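Local coordinates for protein transcriptional regulator (GntR family) (Enterococcus faecalis, PDB 3DDV) that probably regulates transcription as a GntR-family repressor or activator, its UTRA domain likely sensing a small effector molecule and helping the protein to pair with other copies, at residues B[40-44]-B[45-49]; B[97-100]-B[101-105]; B[133-136]-B[137-140]. All coordinates share one frame; numbering follows the deposited sequence.

In the fold
The three contacts are local and lie on the same side of the domain, each partly buried. Interaction 1 is the turn end of the hairpin formed by strands 34-43 and 46-56, and interaction 3 is the end of strand 126-135, the next strand in the antiparallel sheet; a backbone bond between Ile48 and Ala135 joins them. Interaction 2 is the short helix 98-104, whose Leu104 packs on Pro47. Arg138 ties interaction 3 to the helix end. Their chemistry differs: cross-strand main-chain bonds and a bulge hold the hairpin, i to i+4 bonds, a serine cap and a Schellman end hold the helix, and stacked rings distinguish interaction 3, which alone reaches another subunit.

Interaction 1 (B[40-44]-B[45-49])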
ATOM      1  N   ILE B  40     -12.214 -24.055 -23.062  1.00 55.53           N
ATOM      2  CA  ILE B  40     -11.208 -23.164 -23.694  1.00 55.67           C
ATOM      3  C   ILE B  40     -11.912 -22.183 -24.654  1.00 55.60           C
ATOM      4  O   ILE B  40     -12.779 -22.581 -25.401  1.00 54.08           O
ATOM      5  CB  ILE B  40     -10.151 -23.975 -24.485  1.00 55.53           C
ATOM      6  CG1 ILE B  40      -9.627 -25.138 -23.636  1.00 54.13           C
ATOM      7  CG2 ILE B  40      -9.023 -23.090 -24.892  1.00 55.36           C
ATOM      8  CD1 ILE B  40      -8.636 -26.008 -24.310  1.00 53.68           C
ATOM      9  N   ARG B  41     -11.547 -20.908 -24.593  1.00 57.05           N
ATOM     10  CA  ARG B  41     -12.010 -19.875 -25.552  1.00 58.60           C
ATOM     11  C   ARG B  41     -10.839 -19.364 -26.368  1.00 58.53           C
ATOM     12  O   ARG B  41      -9.703 -19.286 -25.894  1.00 57.81           O
ATOM     13  CB  ARG B  41     -12.685 -18.687 -24.849  1.00 58.57           C
ATOM     14  CG  ARG B  41     -13.801 -19.147 -23.886  1.00 61.65           C
ATOM     15  CD  ARG B  41     -14.613 -17.999 -23.204  1.00 62.04           C
ATOM     16  NE  ARG B  41     -15.719 -17.610 -24.084  1.00 66.00           N
ATOM     17  CZ  ARG B  41     -17.000 -18.005 -23.995  1.00 65.44           C
ATOM     18  NH1 ARG B  41     -17.455 -18.778 -22.997  1.00 64.96           N
ATOM     19  NH2 ARG B  41     -17.844 -17.590 -24.929  1.00 64.12           N
ATOM     20  N   PHE B  42     -11.162 -19.009 -27.604  1.00 59.74           N
ATOM     21  CA  PHE B  42     -10.195 -18.651 -28.650  1.00 60.45           C
ATOM     22  C   PHE B  42     -10.528 -17.270 -29.164  1.00 60.81           C
ATOM     23  O   PHE B  42     -11.682 -16.920 -29.211  1.00 61.17           O
ATOM     24  CB  PHE B  42     -10.313 -19.651 -29.826  1.00 60.37           C
ATOM     25  CG  PHE B  42     -10.046 -21.085 -29.435  1.00 60.19           C
ATOM     26  CD1 PHE B  42      -8.758 -21.604 -29.475  1.00 59.24           C
ATOM     27  CD2 PHE B  42     -11.076 -21.896 -28.988  1.00 59.82           C
ATOM     28  CE1 PHE B  42      -8.500 -22.908 -29.098  1.00 59.71           C
ATOM     29  CE2 PHE B  42     -10.827 -23.204 -28.610  1.00 60.33           C
ATOM     30  CZ  PHE B  42      -9.529 -23.711 -28.661  1.00 60.00           C
ATOM     31  N   ALA B  43      -9.518 -16.484 -29.520  1.00 61.79           N
ATOM     32  CA  ALA B  43      -9.682 -15.308 -30.382  1.00 62.22           C
ATOM     33  C   ALA B  43      -8.797 -15.582 -31.594  1.00 63.17           C
ATOM     34  O   ALA B  43      -7.624 -15.993 -31.456  1.00 63.19           O
ATOM     35  CB  ALA B  43      -9.271 -13.995 -29.683  1.00 61.58           C
ATOM     36  N   ASP B  44      -9.374 -15.397 -32.784  1.00 64.51           N
ATOM     37  CA  ASP B  44      -8.638 -15.533 -34.040  1.00 65.05           C
ATOM     38  C   ASP B  44      -7.928 -16.891 -33.970  1.00 65.21           C
ATOM     39  O   ASP B  44      -6.736 -17.012 -34.206  1.00 65.63           O
ATOM     40  CB  ASP B  44      -7.649 -14.347 -34.211  1.00 65.69           C
ATOM     41  CG  ASP B  44      -8.331 -12.941 -34.020  1.00 68.14           C
ATOM     42  OD1 ASP B  44      -9.309 -12.683 -34.776  1.00 71.73           O
ATOM     43  OD2 ASP B  44      -7.896 -12.105 -33.153  1.00 65.35           O
ATOM     44  N   ASP B  45      -8.681 -17.900 -33.563  1.00 65.40           N
ATOM     45  CA  ASP B  45      -8.176 -19.272 -33.415  1.00 65.59           C
ATOM     46  C   ASP B  45      -6.982 -19.536 -32.502  1.00 64.70           C
ATOM     47  O   ASP B  45      -6.440 -20.651 -32.490  1.00 64.29           O
ATOM     48  CB  ASP B  45      -7.960 -19.911 -34.779  1.00 66.51           C
ATOM     49  CG  ASP B  45      -9.091 -20.883 -35.123  1.00 71.38           C
ATOM     50  OD1 ASP B  45      -9.319 -21.870 -34.327  1.00 73.77           O
ATOM     51  OD2 ASP B  45      -9.766 -20.628 -36.171  1.00 76.92           O
ATOM     52  N   ILE B  46      -6.606 -18.551 -31.702  1.00 63.93           N
ATOM     53  CA  ILE B  46      -5.607 -18.781 -30.681  1.00 63.43           C
ATOM     54  C   ILE B  46      -6.348 -18.798 -29.335  1.00 62.78           C
ATOM     55  O   ILE B  46      -7.202 -17.940 -29.074  1.00 62.44           O
ATOM     56  CB  ILE B  46      -4.522 -17.707 -30.715  1.00 64.04           C
ATOM     57  CG1 ILE B  46      -4.157 -17.366 -32.194  1.00 64.30           C
ATOM     58  CG2 ILE B  46      -3.325 -18.139 -29.839  1.00 63.48           C
ATOM     59  CD1 ILE B  46      -3.073 -16.251 -32.374  1.00 63.49           C
ATOM     60  N   PRO B  47      -6.066 -19.810 -28.500  1.00 61.67           N
ATOM     61  CA  PRO B  47      -6.714 -19.885 -27.200  1.00 60.96           C
ATOM     62  C   PRO B  47      -6.293 -18.745 -26.296  1.00 59.95           C
ATOM     63  O   PRO B  47      -5.130 -18.541 -26.105  1.00 59.15           O
ATOM     64  CB  PRO B  47      -6.224 -21.216 -26.607  1.00 61.01           C
ATOM     65  CG  PRO B  47      -5.170 -21.707 -27.469  1.00 61.37           C
ATOM     66  CD  PRO B  47      -5.160 -20.944 -28.752  1.00 61.75           C
ATOM     67  N   ILE B  48      -7.263 -18.041 -25.728  1.00 59.29           N
ATOM     68  CA  ILE B  48      -7.015 -16.980 -24.773  1.00 58.54           C
ATOM     69  C   ILE B  48      -7.056 -17.535 -23.350  1.00 58.31           C
ATOM     70  O   ILE B  48      -6.327 -17.077 -22.491  1.00 58.87           O
ATOM     71  CB  ILE B  48      -8.084 -15.876 -24.880  1.00 58.42           C
ATOM     72  CG1 ILE B  48      -8.242 -15.391 -26.328  1.00 58.99           C
ATOM     73  CG2 ILE B  48      -7.691 -14.695 -24.054  1.00 58.78           C
ATOM     74  CD1 ILE B  48      -6.924 -14.844 -26.992  1.00 58.08           C
ATOM     75  N   CYS B  49      -7.907 -18.518 -23.079  1.00 57.41           N
ATOM     76  CA  CYS B  49      -8.206 -18.847 -21.696  1.00 56.65           C
ATOM     77  C   CYS B  49      -8.847 -20.207 -21.463  1.00 55.55           C
ATOM     78  O   CYS B  49      -9.482 -20.800 -22.312  1.00 55.76           O
ATOM     79  CB  CYS B  49      -9.094 -17.738 -21.110  1.00 56.74           C
ATOM     80  SG  CYS B  49     -10.782 -17.719 -21.681  1.00 59.53           S
TER
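The carbonyl oxygen of Arg41 takes two amide hydrogens from the facing strand: Ile48 N binds Arg41 O at 2.7 Å, while Cys49 N makes a weak bond to Arg41 O at 3.4 Å. Two residues facing one is a classic beta bulge, and it shifts the register between Arg41 and Phe42. Arg41 N returns a bond to Cys49 O. At the tip, Ala43 and Ile46 exchange a reciprocal pair of backbone bonds that closes a type I' turn. Its middle residues, Asp44 and Asp45, both need positive phi, which aspartate tolerates better than most residues, and their charges stay at the exposed tip. Proline fits at 47 because it has no amide hydrogen to give and occupies a non-hydrogen-bonded position opposite Phe42. With CG beside its backbone N (chi1 -60°), Phe42 slants across this proline, its CD1 3.7 Å from Pro47 CD. On the face of Arg41, Ala43 and Cys49, small Ala43 leaves room for CD1 of the bulge residue Ile48, 3.7 Å from Ala43 CB, and Cys49 SG lies beside Arg41 CB. Strand 8-16 flanks strand 34-43, Arg9 bonding to Ile40; strand 126-135 pairs with strand 46-56 through Ala135, and helix 98-104 packs against Ile40 and Pro47.

Interaction 2 (B[97-100]-B[101-105]); sequences SEQI and AEYLE
Ser97 O accepts from Ala101 N at 2.7 Å and begins a run of i to i+4 bonds that carries through the two turns of this short helix. Glu98 O receives Glu102 N, Gln99 O receives Tyr103 N at a nearly straight 172°, with the donor in the carbonyl plane, and Ile100 O receives Leu104 N. At the start of the helix, Ser97 is the N-cap: its OG accepts from Ile100 N at 3.1 Å and so satisfies a first-turn amide that has no preceding helical carbonyl. Serine suits the place because its short hydroxyl can turn back to this amide. The other end closes in a Schellman motif, where Glu105 has positive phi and its N makes two weak bonds back, to Ala101 O and Glu102 O.

The side chains add less polar pairing. Bent at chi2 (55°), Gln99 lays its amide over one face of the Tyr103 ring, the planes 12° apart and Gln99 OE1 3.4 Å from Tyr103 CZ. Glu98 and Glu102 run side by side with Glu98 OE2 3.8 Å from Glu102 OE2; these like charges probably repel, and a long, weak ion pair with Arg108 may ease the burden on Glu98. Ile100 CG2 meets Leu104 CD1 at 3.7 Å on an apolar side, where branched aliphatic residues suit packing against the sheet.

Beyond the helix, Arg138 caps the last carbonyls, those of Leu104 and Glu105. Ile100 and Leu104 rest on Ile112 of strand 111-121; on strand 46-56, Pro47 is touched by Leu104, and the Phe50 ring lies nearly parallel to that of Tyr103.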
ATOM      1  N   SER B  97       0.764 -24.696 -15.715  1.00 60.42           N
ATOM      2  CA  SER B  97       1.042 -26.138 -15.543  1.00 61.00           C
ATOM      3  C   SER B  97       1.211 -26.811 -16.922  1.00 62.02           C
ATOM      4  O   SER B  97       0.916 -26.219 -17.986  1.00 62.18           O
ATOM      5  CB  SER B  97      -0.068 -26.824 -14.767  1.00 60.27           C
ATOM      6  OG  SER B  97      -1.178 -27.043 -15.613  1.00 60.13           O
ATOM      7  N   GLU B  98       1.704 -28.044 -16.909  1.00 63.43           N
ATOM      8  CA  GLU B  98       1.942 -28.752 -18.159  1.00 63.96           C
ATOM      9  C   GLU B  98       0.625 -28.818 -18.891  1.00 63.92           C
ATOM     10  O   GLU B  98       0.522 -28.490 -20.070  1.00 64.26           O
ATOM     11  CB  GLU B  98       2.439 -30.153 -17.863  1.00 64.18           C
ATOM     12  CG  GLU B  98       2.732 -31.040 -19.093  1.00 65.28           C
ATOM     13  CD  GLU B  98       2.827 -32.535 -18.673  1.00 67.67           C
ATOM     14  OE1 GLU B  98       3.219 -32.837 -17.491  1.00 70.33           O
ATOM     15  OE2 GLU B  98       2.487 -33.405 -19.524  1.00 73.63           O
ATOM     16  N   GLN B  99      -0.382 -29.224 -18.129  1.00 64.07           N
ATOM     17  CA  GLN B  99      -1.756 -29.368 -18.589  1.00 63.67           C
ATOM     18  C   GLN B  99      -2.334 -28.089 -19.215  1.00 63.32           C
ATOM     19  O   GLN B  99      -2.764 -28.071 -20.378  1.00 63.41           O
ATOM     20  CB  GLN B  99      -2.597 -29.816 -17.379  1.00 63.80           C
ATOM     21  CG  GLN B  99      -4.021 -30.119 -17.686  1.00 64.58           C
ATOM     22  CD  GLN B  99      -4.159 -31.159 -18.790  1.00 68.17           C
ATOM     23  OE1 GLN B  99      -3.975 -30.866 -20.010  1.00 67.56           O
ATOM     24  NE2 GLN B  99      -4.496 -32.402 -18.372  1.00 68.03           N
ATOM     25  N   ILE B 100      -2.326 -27.009 -18.442  1.00 62.96           N
ATOM     26  CA  ILE B 100      -2.838 -25.733 -18.939  1.00 62.69           C
ATOM     27  C   ILE B 100      -1.988 -25.206 -20.075  1.00 62.13           C
ATOM     28  O   ILE B 100      -2.496 -24.546 -20.965  1.00 62.00           O
ATOM     29  CB  ILE B 100      -3.017 -24.692 -17.796  1.00 62.67           C
ATOM     30  CG1 ILE B 100      -4.418 -24.874 -17.196  1.00 61.31           C
ATOM     31  CG2 ILE B 100      -2.827 -23.253 -18.321  1.00 61.97           C
ATOM     32  CD1 ILE B 100      -4.476 -24.577 -15.791  1.00 59.86           C
ATOM     33  N   ALA B 101      -0.706 -25.535 -20.064  1.00 61.83           N
ATOM     34  CA  ALA B 101       0.136 -25.213 -21.194  1.00 62.17           C
ATOM     35  C   ALA B 101      -0.378 -25.920 -22.467  1.00 62.19           C
ATOM     36  O   ALA B 101      -0.571 -25.253 -23.507  1.00 60.67           O
ATOM     37  CB  ALA B 101       1.551 -25.590 -20.901  1.00 61.70           C
ATOM     38  N   GLU B 102      -0.621 -27.241 -22.378  1.00 62.42           N
ATOM     39  CA  GLU B 102      -1.122 -27.993 -23.539  1.00 63.31           C
ATOM     40  C   GLU B 102      -2.371 -27.339 -24.034  1.00 62.80           C
ATOM     41  O   GLU B 102      -2.476 -27.057 -25.204  1.00 62.23           O
ATOM     42  CB  GLU B 102      -1.506 -29.430 -23.244  1.00 63.78           C
ATOM     43  CG  GLU B 102      -0.435 -30.361 -22.627  1.00 66.53           C
ATOM     44  CD  GLU B 102      -1.002 -31.792 -22.408  1.00 66.96           C
ATOM     45  OE1 GLU B 102      -1.731 -32.258 -23.350  1.00 71.08           O
ATOM     46  OE2 GLU B 102      -0.739 -32.417 -21.323  1.00 68.24           O
ATOM     47  N   TYR B 103      -3.320 -27.097 -23.129  1.00 62.90           N
ATOM     48  CA  TYR B 103      -4.613 -26.484 -23.507  1.00 62.73           C
ATOM     49  C   TYR B 103      -4.505 -25.086 -24.108  1.00 62.42           C
ATOM     50  O   TYR B 103      -5.251 -24.723 -25.008  1.00 62.16           O
ATOM     51  CB  TYR B 103      -5.523 -26.335 -22.296  1.00 62.49           C
ATOM     52  CG  TYR B 103      -6.081 -27.594 -21.702  1.00 62.53           C
ATOM     53  CD1 TYR B 103      -6.548 -28.639 -22.508  1.00 63.11           C
ATOM     54  CD2 TYR B 103      -6.224 -27.713 -20.319  1.00 61.89           C
ATOM     55  CE1 TYR B 103      -7.085 -29.794 -21.949  1.00 61.14           C
ATOM     56  CE2 TYR B 103      -6.750 -28.850 -19.760  1.00 62.30           C
ATOM     57  CZ  TYR B 103      -7.181 -29.875 -20.589  1.00 62.08           C
ATOM     58  OH  TYR B 103      -7.712 -30.971 -20.020  1.00 63.69           O
ATOM     59  N   LEU B 104      -3.630 -24.266 -23.561  1.00 62.63           N
ATOM     60  CA  LEU B 104      -3.544 -22.897 -24.039  1.00 62.76           C
ATOM     61  C   LEU B 104      -2.472 -22.743 -25.112  1.00 62.85           C
ATOM     62  O   LEU B 104      -2.300 -21.685 -25.668  1.00 62.42           O
ATOM     63  CB  LEU B 104      -3.332 -21.958 -22.860  1.00 62.29           C
ATOM     64  CG  LEU B 104      -4.565 -21.762 -21.975  1.00 60.70           C
ATOM     65  CD1 LEU B 104      -4.227 -20.886 -20.816  1.00 59.52           C
ATOM     66  CD2 LEU B 104      -5.668 -21.106 -22.748  1.00 61.29           C
ATOM     67  N   GLU B 105      -1.781 -23.827 -25.440  1.00 63.87           N
ATOM     68  CA  GLU B 105      -0.786 -23.790 -26.509  1.00 64.37           C
ATOM     69  C   GLU B 105       0.265 -22.774 -26.147  1.00 64.54           C
ATOM     70  O   GLU B 105       0.474 -21.823 -26.890  1.00 63.71           O
ATOM     71  CB  GLU B 105      -1.423 -23.410 -27.848  1.00 64.45           C
ATOM     72  CG  GLU B 105      -2.729 -24.092 -28.063  1.00 64.99           C
ATOM     73  CD  GLU B 105      -3.100 -24.242 -29.499  1.00 65.13           C
ATOM     74  OE1 GLU B 105      -3.187 -23.258 -30.259  1.00 68.92           O
ATOM     75  OE2 GLU B 105      -3.339 -25.383 -29.868  1.00 67.31           O
TER

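Interaction 3 (B[133-136]-B[137-140])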
ATOM      1  N   GLN B 133      -8.099 -19.175 -16.203  1.00 50.15           N
ATOM      2  CA  GLN B 133      -6.693 -19.048 -16.374  1.00 51.36           C
ATOM      3  C   GLN B 133      -6.433 -18.486 -17.799  1.00 52.27           C
ATOM      4  O   GLN B 133      -6.707 -19.159 -18.841  1.00 52.37           O
ATOM      5  CB  GLN B 133      -6.148 -20.448 -16.185  1.00 51.63           C
ATOM      6  CG  GLN B 133      -4.917 -20.515 -15.337  1.00 53.97           C
ATOM      7  CD  GLN B 133      -4.837 -21.716 -14.502  1.00 53.78           C
ATOM      8  OE1 GLN B 133      -5.831 -22.144 -13.930  1.00 59.44           O
ATOM      9  NE2 GLN B 133      -3.648 -22.270 -14.391  1.00 52.86           N
ATOM     10  N   TYR B 134      -5.988 -17.231 -17.857  1.00 52.39           N
ATOM     11  CA  TYR B 134      -5.720 -16.521 -19.134  1.00 51.75           C
ATOM     12  C   TYR B 134      -4.225 -16.560 -19.440  1.00 52.15           C
ATOM     13  O   TYR B 134      -3.396 -16.363 -18.536  1.00 52.17           O
ATOM     14  CB  TYR B 134      -6.075 -15.043 -19.015  1.00 51.18           C
ATOM     15  CG  TYR B 134      -7.502 -14.771 -18.678  1.00 50.26           C
ATOM     16  CD1 TYR B 134      -8.452 -14.633 -19.669  1.00 49.80           C
ATOM     17  CD2 TYR B 134      -7.885 -14.588 -17.379  1.00 47.46           C
ATOM     18  CE1 TYR B 134      -9.761 -14.365 -19.355  1.00 49.75           C
ATOM     19  CE2 TYR B 134      -9.158 -14.338 -17.064  1.00 49.62           C
ATOM     20  CZ  TYR B 134     -10.109 -14.234 -18.049  1.00 50.69           C
ATOM     21  OH  TYR B 134     -11.406 -14.013 -17.684  1.00 49.39           O
ATOM     22  N   ALA B 135      -3.877 -16.815 -20.697  1.00 52.83           N
ATOM     23  CA  ALA B 135      -2.512 -16.596 -21.191  1.00 53.80           C
ATOM     24  C   ALA B 135      -2.130 -15.136 -21.019  1.00 54.42           C
ATOM     25  O   ALA B 135      -2.738 -14.291 -21.647  1.00 54.82           O
ATOM     26  CB  ALA B 135      -2.432 -16.945 -22.650  1.00 54.12           C
ATOM     27  N   GLY B 136      -1.110 -14.863 -20.204  1.00 55.21           N
ATOM     28  CA  GLY B 136      -0.756 -13.512 -19.804  1.00 56.35           C
ATOM     29  C   GLY B 136      -0.525 -12.605 -20.995  1.00 57.46           C
ATOM     30  O   GLY B 136      -1.102 -11.522 -21.087  1.00 57.55           O
ATOM     31  N   SER B 137       0.272 -13.123 -21.924  1.00 58.04           N
ATOM     32  CA  SER B 137       0.750 -12.396 -23.071  1.00 58.40           C
ATOM     33  C   SER B 137      -0.373 -12.100 -24.078  1.00 58.94           C
ATOM     34  O   SER B 137      -0.309 -11.140 -24.818  1.00 58.77           O
ATOM     35  CB  SER B 137       1.803 -13.245 -23.749  1.00 58.31           C
ATOM     36  OG  SER B 137       1.149 -14.199 -24.571  1.00 60.24           O
ATOM     37  N   ARG B 138      -1.417 -12.898 -24.041  1.00 59.42           N
ATOM     38  CA  ARG B 138      -2.511 -12.717 -24.950  1.00 59.55           C
ATOM     39  C   ARG B 138      -3.684 -12.036 -24.317  1.00 59.70           C
ATOM     40  O   ARG B 138      -4.701 -11.906 -24.941  1.00 60.22           O
ATOM     41  CB  ARG B 138      -2.965 -14.057 -25.492  1.00 59.46           C
ATOM     42  CG  ARG B 138      -1.882 -14.854 -26.129  1.00 60.00           C
ATOM     43  CD  ARG B 138      -2.439 -16.060 -26.810  1.00 62.14           C
ATOM     44  NE  ARG B 138      -1.428 -17.086 -26.987  1.00 63.97           N
ATOM     45  CZ  ARG B 138      -1.650 -18.378 -26.822  1.00 67.45           C
ATOM     46  NH1 ARG B 138      -2.849 -18.799 -26.487  1.00 69.16           N
ATOM     47  NH2 ARG B 138      -0.675 -19.244 -26.992  1.00 68.58           N
ATOM     48  N   PHE B 139      -3.568 -11.594 -23.082  1.00 20.00           N
ATOM     49  CA  PHE B 139      -4.739 -11.065 -22.412  1.00 20.00           C
ATOM     50  C   PHE B 139      -4.485  -9.875 -21.514  1.00 20.00           C
ATOM     51  O   PHE B 139      -3.426  -9.726 -20.982  1.00 59.96           O
ATOM     52  CB  PHE B 139      -5.388 -12.180 -21.611  1.00 20.00           C
ATOM     53  CG  PHE B 139      -6.650 -11.790 -20.953  1.00 20.00           C
ATOM     54  CD1 PHE B 139      -7.779 -11.626 -21.670  1.00 20.00           C
ATOM     55  CD2 PHE B 139      -6.704 -11.592 -19.615  1.00 20.00           C
ATOM     56  CE1 PHE B 139      -8.921 -11.269 -21.070  1.00 20.00           C
ATOM     57  CE2 PHE B 139      -7.858 -11.238 -19.021  1.00 20.00           C
ATOM     58  CZ  PHE B 139      -8.960 -11.078 -19.747  1.00 20.00           C
ATOM     59  N   GLU B 140      -5.494  -9.040 -21.373  1.00 57.79           N
ATOM     60  CA  GLU B 140      -5.549  -7.941 -20.441  1.00 57.81           C
ATOM     61  C   GLU B 140      -6.905  -7.838 -19.780  1.00 56.94           C
ATOM     62  O   GLU B 140      -7.880  -7.796 -20.445  1.00 56.93           O
ATOM     63  CB  GLU B 140      -5.336  -6.624 -21.202  1.00 58.32           C
ATOM     64  CG  GLU B 140      -3.980  -6.439 -21.848  1.00 59.77           C
ATOM     65  CD  GLU B 140      -2.827  -6.379 -20.840  1.00 62.71           C
ATOM     66  OE1 GLU B 140      -2.948  -5.710 -19.793  1.00 64.64           O
ATOM     67  OE2 GLU B 140      -1.784  -7.001 -21.112  1.00 65.28           O
TER
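Tyr134 and Phe139 lay their rings over one another in an offset stack, with planes 5° apart and centroids separated by 3.8 Å. Each ring puts one atom over the other's centre: Phe139 CE2 sits above the tyrosine and Tyr134 CD1 above the phenylalanine. Phe139 CZ also comes 3.4 Å from Tyr134 CE1. The phenylalanine reaches back because its CG lies anti to the backbone N (chi1 -176°), while the intervening turn reverses the chain. Two flat rings gain broad dispersion contact this way, and the offset keeps their pi clouds from lying squarely over each other. The turn is held by Arg138 N to Ala135 O at 3.1 Å and Phe139 N to Gly136 O at 3.2 Å; in both, the donor stands above the carbonyl plane. Ala135, small and buried, sets its CB under one face of the Arg138 guanidinium. This extended arginine spends its NH1 on Leu104 O, and its NH2 weakly on Glu105 O, thus reaching the end of helix 98-104. On the neighbouring subunit, Ser92 binds Gly136 O and Phe139 O, and Arg114 forms a salt bridge with Glu140. Within the chain, strand 126-135 lies between strands 46-56 and 111-121, whose Ile48 and Leu113 both touch Phe139.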